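Local coordinates for E3 SUMO-protein ligase SIZ2 (Saccharomyces cerevisiae, PDB 6U75) that acts as a PIAS-family E3 ligase that promotes attachment of the small modifier SUMO to target proteins, possibly including septins, at residues 34-38 against 39-43; 45-48 against 49-52; 233-236 against 237-240. All coordinates share one frame; numbering follows the deposited sequence.

Overall arrangement
All three contacts are local and follow one another along the chain, so none nests in or crosses another. Contact 1 turns strand 28-34 into the N terminus of helix 38-46. Contact 2 closes the turn that leads from the end of the same helix into strand 50-58; the two touch where Leu43 O packs on Tyr50 CD2, at 3.5 Å. Together they bracket a helix of the PINIT domain between strands of its two sheets. Contact 3 comes much later, in the SP-RING zinc finger, where a 3-10 turn leads into strand 239-240; its centre is about 36 Å from that of contact 1 and 27 Å from that of contact 2.

Contact 1 of 3, residues 34-38 against 39-43; sequences FKVSK and SNHDL
Ser37 caps the first turn of helix 38-46 in the PINIT domain: as the N-cap residue it accepts a bond at OG from Asn40 N, 3.2 Å long with an N-H...O angle of 158°. OG lies between the backbone N and the carbonyl carbon (chi1 66°), which turns it toward the amide of Asn40. Asn40 folds against this hydroxyl, its ND2 near OG but in poor geometry for a bond. The Ser37 carbonyl accepts from His41 N, and that of Lys38 from Asp42 N, so the helical pattern begins at the cap itself.

Lys38 starts away from the rest of the turn and then curves back. Its CB meets little more than the amide of Ser39; with CG anti to the backbone N and the chain bent at chi2 (-96°), Lys38 CD arrives 3.2 Å from Asp42 OD2. CE lies beside the other oxygen, OD1. Lys38 NZ completes the i to i+4 salt bridge, 3.0 Å from Asp42 OD2 on its syn lone pair, with a weak second bond to OD1. CD and CE of the lysine thus slant across the carboxylate before its ammonium group meets both oxygens. The lysine side chain also touches Pro113.

The inner side of the turn is more buried. Val36 crosses both Asn40 and His41 at about a right angle, and its CG1 touches both, 3.7 Å from Asn40 CB. His41 also packs on Pro113, while Leu110 lies on Val36. The imidazole turns its edge, not a face, to the chain entering the helix: the carbonyl oxygens of Val36 and Ser37 both lie near the ring plane, with Val36 O 3.2 Å from His41 CD2.

Contact 2 of 3, residues 45-48 against 49-52; sequences KSNK and SYKL
A type I beta turn, Asn47 to Tyr50, carries the chain of the PINIT domain from helix 38-46 into strand 50-58, with Asn47, Ser49 and Tyr50 making most of its contacts. The turn is closed by Tyr50 N bonding to Asn47 O at 3.2 Å. An Asx turn is superposed on it: Asn47 OD1 accepts from Ser49 N at 3.0 Å, nearly straight at 173°, though the donor sits above the carbonyl plane of the amide. Both oxygens of Asn47 therefore hold successive amides of the turn.

The same asparagine packs on the tyrosine. CB faces the ring directly; CG, anti to the backbone N (chi1 -166°), then carries the amide out over it. Asn47 CB lies 3.6 Å from the centroid of the Tyr50 ring, almost on its normal, a CH-pi contact. The amide stacks with the ring, the two planes 28° apart. Ser46 OG approaches the ring loosely, but its bond is to Leu43 O within the helix; Leu43, Leu44 and Ile11 also pack on Tyr50. At the amide end of the stack, Asn47 ND2 stands 3.7 Å from Tyr50 CE1.

Contact 3 of 3, residues 233-236 against 237-240; sequences IKFD and QLKI
Gln237 reaches back over Ile233 and Lys234 at a 3-10 turn of the SP-RING zinc finger. Its CG stands anti to the carbonyl carbon (chi1 -63°) and the extended chain carries the amide back to both residues; its orientation (chi3 16°) sets the two ends apart. Gln237 OE1 comes to 3.9 Å from Ile233 CG2, and its NE2 to 3.6 Å from Lys234 CD. Lys234, bent at chi2 and chi3, slants past by its aliphatic carbons. The turn is tied by bonds from Gln237 N to Lys234 O and Leu238 N to Phe235 O.

Leu238 CG, anti to the carbonyl carbon (chi1 -60°), sets the fork near Ile233 and Phe235, and chi2 shares out the methyls. Leu238 CD2 meets Ile233 CD1 at 3.8 Å, and Leu238 CD1 meets Phe235 CD1 at 4.1 Å, each pair crossing at about a right angle. The side chain of Ile233 lies about 6 Å from the zinc ion, close to its ligand Cys226. Arg152 bonds the Phe235 and Leu238 carbonyls, with a cation-pi contact to the phenyl ring. Ile149 of helix 142-150 and Phe214 and Leu215 of helix 211-218 pack round these apolar groups, just before strand 239-240 pairs with strand 197-199.

Contact 1 of 3, residues 34-38 against 39-43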
loop_
_atom_site.group_PDB
_atom_site.type_symbol
_atom_site.label_atom_id
_atom_site.label_comp_id
_atom_site.label_asym_id
_atom_site.label_seq_id
_atom_site.Cartn_x
_atom_site.Cartn_y
_atom_site.Cartn_z
ATOM N N PHE A 34 -14.881 8.739 -22.519
ATOM C CA PHE A 34 -14.481 10.034 -21.983
ATOM C C PHE A 34 -13.247 10.534 -22.717
ATOM O O PHE A 34 -12.494 9.760 -23.314
ATOM C CB PHE A 34 -14.226 9.974 -20.471
ATOM C CG PHE A 34 -13.075 9.098 -20.076
ATOM C CD1 PHE A 34 -11.787 9.606 -20.022
ATOM C CD2 PHE A 34 -13.282 7.772 -19.736
ATOM C CE1 PHE A 34 -10.726 8.803 -19.650
ATOM C CE2 PHE A 34 -12.226 6.964 -19.363
ATOM C CZ PHE A 34 -10.945 7.481 -19.320
ATOM N N LYS A 35 -13.068 11.850 -22.670
ATOM C CA LYS A 35 -11.922 12.526 -23.254
ATOM C C LYS A 35 -11.050 13.098 -22.146
ATOM O O LYS A 35 -11.532 13.406 -21.052
ATOM C CB LYS A 35 -12.369 13.651 -24.195
ATOM C CG LYS A 35 -13.309 13.192 -25.300
ATOM C CD LYS A 35 -13.945 14.364 -26.038
ATOM C CE LYS A 35 -13.034 14.921 -27.121
ATOM N NZ LYS A 35 -12.852 13.958 -28.243
ATOM N N VAL A 36 -9.761 13.229 -22.436
ATOM C CA VAL A 36 -8.800 13.842 -21.528
ATOM C C VAL A 36 -8.286 15.100 -22.210
ATOM O O VAL A 36 -7.544 15.022 -23.197
ATOM C CB VAL A 36 -7.653 12.891 -21.169
ATOM C CG1 VAL A 36 -6.614 13.609 -20.318
ATOM C CG2 VAL A 36 -8.194 11.669 -20.439
ATOM N N SER A 37 -8.683 16.260 -21.686
ATOM C CA SER A 37 -8.359 17.545 -22.292
ATOM C C SER A 37 -6.875 17.671 -22.605
ATOM O O SER A 37 -6.047 16.950 -22.038
ATOM C CB SER A 37 -8.784 18.685 -21.367
ATOM O OG SER A 37 -8.011 18.683 -20.179
ATOM N N LYS A 38 -6.534 18.590 -23.511
ATOM C CA LYS A 38 -5.131 18.840 -23.820
ATOM C C LYS A 38 -4.404 19.462 -22.635
ATOM O O LYS A 38 -3.197 19.253 -22.471
ATOM C CB LYS A 38 -5.025 19.741 -25.050
ATOM C CG LYS A 38 -3.697 19.649 -25.785
ATOM C CD LYS A 38 -2.736 20.744 -25.359
ATOM C CE LYS A 38 -1.426 20.651 -26.127
ATOM N NZ LYS A 38 -0.468 21.724 -25.741
ATOM N N SER A 39 -5.117 20.219 -21.797
ATOM C CA SER A 39 -4.495 20.774 -20.599
ATOM C C SER A 39 -4.081 19.671 -19.633
ATOM O O SER A 39 -3.000 19.731 -19.037
ATOM C CB SER A 39 -5.449 21.755 -19.917
ATOM O OG SER A 39 -5.491 22.991 -20.609
ATOM N N ASN A 40 -4.923 18.649 -19.468
ATOM C CA ASN A 40 -4.554 17.534 -18.603
ATOM C C ASN A 40 -3.418 16.710 -19.204
ATOM O O ASN A 40 -2.587 16.171 -18.464
ATOM C CB ASN A 40 -5.777 16.660 -18.330
ATOM C CG ASN A 40 -6.758 17.320 -17.375
ATOM O OD1 ASN A 40 -6.359 17.971 -16.410
ATOM N ND2 ASN A 40 -8.047 17.157 -17.642
ATOM N N HIS A 41 -3.351 16.612 -20.532
ATOM C CA HIS A 41 -2.190 15.989 -21.163
ATOM C C HIS A 41 -0.921 16.780 -20.866
ATOM O O HIS A 41 0.124 16.205 -20.532
ATOM C CB HIS A 41 -2.412 15.878 -22.671
ATOM C CG HIS A 41 -3.080 14.607 -23.091
ATOM N ND1 HIS A 41 -2.374 13.507 -23.533
ATOM C CD2 HIS A 41 -4.388 14.258 -23.139
ATOM C CE1 HIS A 41 -3.219 12.537 -23.835
ATOM N NE2 HIS A 41 -4.446 12.968 -23.606
ATOM N N ASP A 42 -0.992 18.108 -20.989
ATOM C CA ASP A 42 0.161 18.941 -20.664
ATOM C C ASP A 42 0.552 18.780 -19.202
ATOM O O ASP A 42 1.739 18.802 -18.861
ATOM C CB ASP A 42 -0.142 20.407 -20.972
ATOM C CG ASP A 42 -0.370 20.659 -22.450
ATOM O OD1 ASP A 42 0.124 19.864 -23.275
ATOM O OD2 ASP A 42 -1.040 21.657 -22.785
ATOM N N LEU A 43 -0.435 18.623 -18.322
ATOM C CA LEU A 43 -0.135 18.418 -16.909
ATOM C C LEU A 43 0.570 17.084 -16.688
ATOM O O LEU A 43 1.554 17.013 -15.943
ATOM C CB LEU A 43 -1.421 18.496 -16.089
ATOM C CG LEU A 43 -1.258 18.356 -14.575
ATOM C CD1 LEU A 43 -0.409 19.490 -14.019
ATOM C CD2 LEU A 43 -2.620 18.317 -13.901
#

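Contact 2 of 3, residues 45-48 against 49-52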
loop_
_atom_site.group_PDB
_atom_site.type_symbol
_atom_site.label_atom_id
_atom_site.label_comp_id
_atom_site.label_asym_id
_atom_site.label_seq_id
_atom_site.Cartn_x
_atom_site.Cartn_y
_atom_site.Cartn_z
ATOM N N LYS A 45 2.415 15.617 -18.805
ATOM C CA LYS A 45 3.762 15.797 -19.334
ATOM C C LYS A 45 4.608 16.728 -18.473
ATOM O O LYS A 45 5.838 16.714 -18.591
ATOM C CB LYS A 45 3.686 16.325 -20.768
ATOM C CG LYS A 45 3.271 15.264 -21.777
ATOM C CD LYS A 45 2.421 15.835 -22.902
ATOM C CE LYS A 45 2.003 14.747 -23.884
ATOM N NZ LYS A 45 1.326 13.598 -23.212
ATOM N N SER A 46 3.983 17.524 -17.603
ATOM C CA SER A 46 4.723 18.492 -16.804
ATOM C C SER A 46 5.501 17.842 -15.670
ATOM O O SER A 46 6.421 18.468 -15.133
ATOM C CB SER A 46 3.767 19.537 -16.225
ATOM O OG SER A 46 3.046 19.014 -15.122
ATOM N N ASN A 47 5.157 16.614 -15.290
ATOM C CA ASN A 47 5.813 15.952 -14.171
ATOM C C ASN A 47 5.841 14.454 -14.432
ATOM O O ASN A 47 4.801 13.849 -14.706
ATOM C CB ASN A 47 5.093 16.259 -12.853
ATOM C CG ASN A 47 5.913 15.878 -11.637
ATOM O OD1 ASN A 47 6.662 14.901 -11.659
ATOM N ND2 ASN A 47 5.778 16.651 -10.568
ATOM N N LYS A 48 7.034 13.866 -14.339
ATOM C CA LYS A 48 7.206 12.452 -14.650
ATOM C C LYS A 48 6.457 11.549 -13.681
ATOM O O LYS A 48 6.188 10.390 -14.017
ATOM C CB LYS A 48 8.695 12.093 -14.638
ATOM C CG LYS A 48 9.568 12.996 -15.507
ATOM C CD LYS A 48 10.901 13.319 -14.834
ATOM C CE LYS A 48 10.731 14.225 -13.616
ATOM N NZ LYS A 48 10.063 15.518 -13.940
ATOM N N SER A 49 6.121 12.044 -12.493
ATOM C CA SER A 49 5.455 11.245 -11.474
ATOM C C SER A 49 3.937 11.310 -11.564
ATOM O O SER A 49 3.259 10.736 -10.705
ATOM C CB SER A 49 5.899 11.697 -10.079
ATOM O OG SER A 49 7.280 11.451 -9.880
ATOM N N TYR A 50 3.387 11.986 -12.570
ATOM C CA TYR A 50 1.943 12.092 -12.724
ATOM C C TYR A 50 1.438 10.992 -13.648
ATOM O O TYR A 50 1.942 10.824 -14.762
ATOM C CB TYR A 50 1.548 13.464 -13.276
ATOM C CG TYR A 50 1.721 14.615 -12.302
ATOM C CD1 TYR A 50 2.196 14.405 -11.013
ATOM C CD2 TYR A 50 1.400 15.913 -12.676
ATOM C CE1 TYR A 50 2.351 15.457 -10.128
ATOM C CE2 TYR A 50 1.550 16.969 -11.798
ATOM C CZ TYR A 50 2.026 16.735 -10.525
ATOM O OH TYR A 50 2.177 17.783 -9.646
ATOM N N LYS A 51 0.438 10.250 -13.177
ATOM C CA LYS A 51 -0.176 9.173 -13.936
ATOM C C LYS A 51 -1.691 9.302 -13.855
ATOM O O LYS A 51 -2.234 9.934 -12.947
ATOM C CB LYS A 51 0.252 7.792 -13.414
ATOM C CG LYS A 51 1.757 7.556 -13.375
ATOM C CD LYS A 51 2.392 7.681 -14.752
ATOM C CE LYS A 51 3.724 6.951 -14.822
ATOM N NZ LYS A 51 3.542 5.506 -15.132
ATOM N N LEU A 52 -2.376 8.691 -14.819
ATOM C CA LEU A 52 -3.835 8.638 -14.830
ATOM C C LEU A 52 -4.260 7.281 -14.285
ATOM O O LEU A 52 -4.041 6.250 -14.929
ATOM C CB LEU A 52 -4.387 8.865 -16.235
ATOM C CG LEU A 52 -5.911 8.774 -16.342
ATOM C CD1 LEU A 52 -6.574 9.820 -15.458
ATOM C CD2 LEU A 52 -6.369 8.925 -17.784
#

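Contact 3 of 3, residues 233-236 against 237-240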
loop_
_atom_site.group_PDB
_atom_site.type_symbol
_atom_site.label_atom_id
_atom_site.label_comp_id
_atom_site.label_asym_id
_atom_site.label_seq_id
_atom_site.Cartn_x
_atom_site.Cartn_y
_atom_site.Cartn_z
ATOM N N ILE A 233 -1.815 -1.143 10.780
ATOM C CA ILE A 233 -0.983 0.032 10.982
ATOM C C ILE A 233 -1.129 0.945 9.772
ATOM O O ILE A 233 -1.763 0.601 8.773
ATOM C CB ILE A 233 0.495 -0.330 11.222
ATOM C CG1 ILE A 233 1.034 -1.186 10.073
ATOM C CG2 ILE A 233 0.652 -1.060 12.545
ATOM C CD1 ILE A 233 2.513 -1.477 10.178
ATOM N N LYS A 234 -0.530 2.128 9.877
ATOM C CA LYS A 234 -0.597 3.137 8.833
ATOM C C LYS A 234 0.805 3.653 8.541
ATOM O O LYS A 234 1.713 3.555 9.370
ATOM C CB LYS A 234 -1.528 4.289 9.233
ATOM C CG LYS A 234 -2.985 3.860 9.377
ATOM C CD LYS A 234 -3.663 4.502 10.579
ATOM C CE LYS A 234 -4.035 5.951 10.316
ATOM N NZ LYS A 234 -4.658 6.582 11.514
ATOM N N PHE A 235 0.966 4.207 7.338
ATOM C CA PHE A 235 2.291 4.606 6.873
ATOM C C PHE A 235 2.968 5.560 7.849
ATOM O O PHE A 235 4.168 5.435 8.118
ATOM C CB PHE A 235 2.182 5.246 5.490
ATOM C CG PHE A 235 3.477 5.803 4.978
ATOM C CD1 PHE A 235 4.523 4.962 4.645
ATOM C CD2 PHE A 235 3.648 7.167 4.827
ATOM C CE1 PHE A 235 5.716 5.470 4.177
ATOM C CE2 PHE A 235 4.838 7.681 4.357
ATOM C CZ PHE A 235 5.874 6.832 4.032
ATOM N N ASP A 236 2.218 6.519 8.392
ATOM C CA ASP A 236 2.810 7.531 9.259
ATOM C C ASP A 236 3.203 6.991 10.627
ATOM O O ASP A 236 3.848 7.714 11.394
ATOM C CB ASP A 236 1.842 8.703 9.423
ATOM C CG ASP A 236 1.595 9.440 8.121
ATOM O OD1 ASP A 236 2.536 9.537 7.304
ATOM O OD2 ASP A 236 0.462 9.921 7.912
ATOM N N GLN A 237 2.840 5.751 10.955
ATOM C CA GLN A 237 3.258 5.144 12.212
ATOM C C GLN A 237 4.605 4.443 12.113
ATOM O O GLN A 237 5.208 4.143 13.149
ATOM C CB GLN A 237 2.208 4.137 12.692
ATOM C CG GLN A 237 0.854 4.750 13.001
ATOM C CD GLN A 237 -0.172 3.715 13.416
ATOM O OE1 GLN A 237 0.174 2.585 13.762
ATOM N NE2 GLN A 237 -1.444 4.094 13.377
ATOM N N LEU A 238 5.087 4.177 10.900
ATOM C CA LEU A 238 6.343 3.461 10.728
ATOM C C LEU A 238 7.512 4.314 11.202
ATOM O O LEU A 238 7.640 5.480 10.817
ATOM C CB LEU A 238 6.536 3.078 9.262
ATOM C CG LEU A 238 5.457 2.182 8.653
ATOM C CD1 LEU A 238 5.685 2.006 7.161
ATOM C CD2 LEU A 238 5.424 0.834 9.351
ATOM N N LYS A 239 8.365 3.729 12.041
ATOM C CA LYS A 239 9.570 4.400 12.505
ATOM C C LYS A 239 10.661 3.359 12.713
ATOM O O LYS A 239 10.378 2.184 12.963
ATOM C CB LYS A 239 9.316 5.185 13.799
ATOM C CG LYS A 239 8.187 6.199 13.680
ATOM C CD LYS A 239 8.170 7.199 14.828
ATOM C CE LYS A 239 7.927 6.526 16.168
ATOM N NZ LYS A 239 6.968 7.300 17.007
ATOM N N ILE A 240 11.909 3.801 12.598
ATOM C CA ILE A 240 13.054 2.914 12.767
ATOM C C ILE A 240 13.263 2.638 14.249
ATOM O O ILE A 240 13.044 3.510 15.099
ATOM C CB ILE A 240 14.316 3.530 12.136
ATOM C CG1 ILE A 240 14.134 3.717 10.626
ATOM C CG2 ILE A 240 15.532 2.662 12.427
ATOM C CD1 ILE A 240 14.011 2.421 9.846
#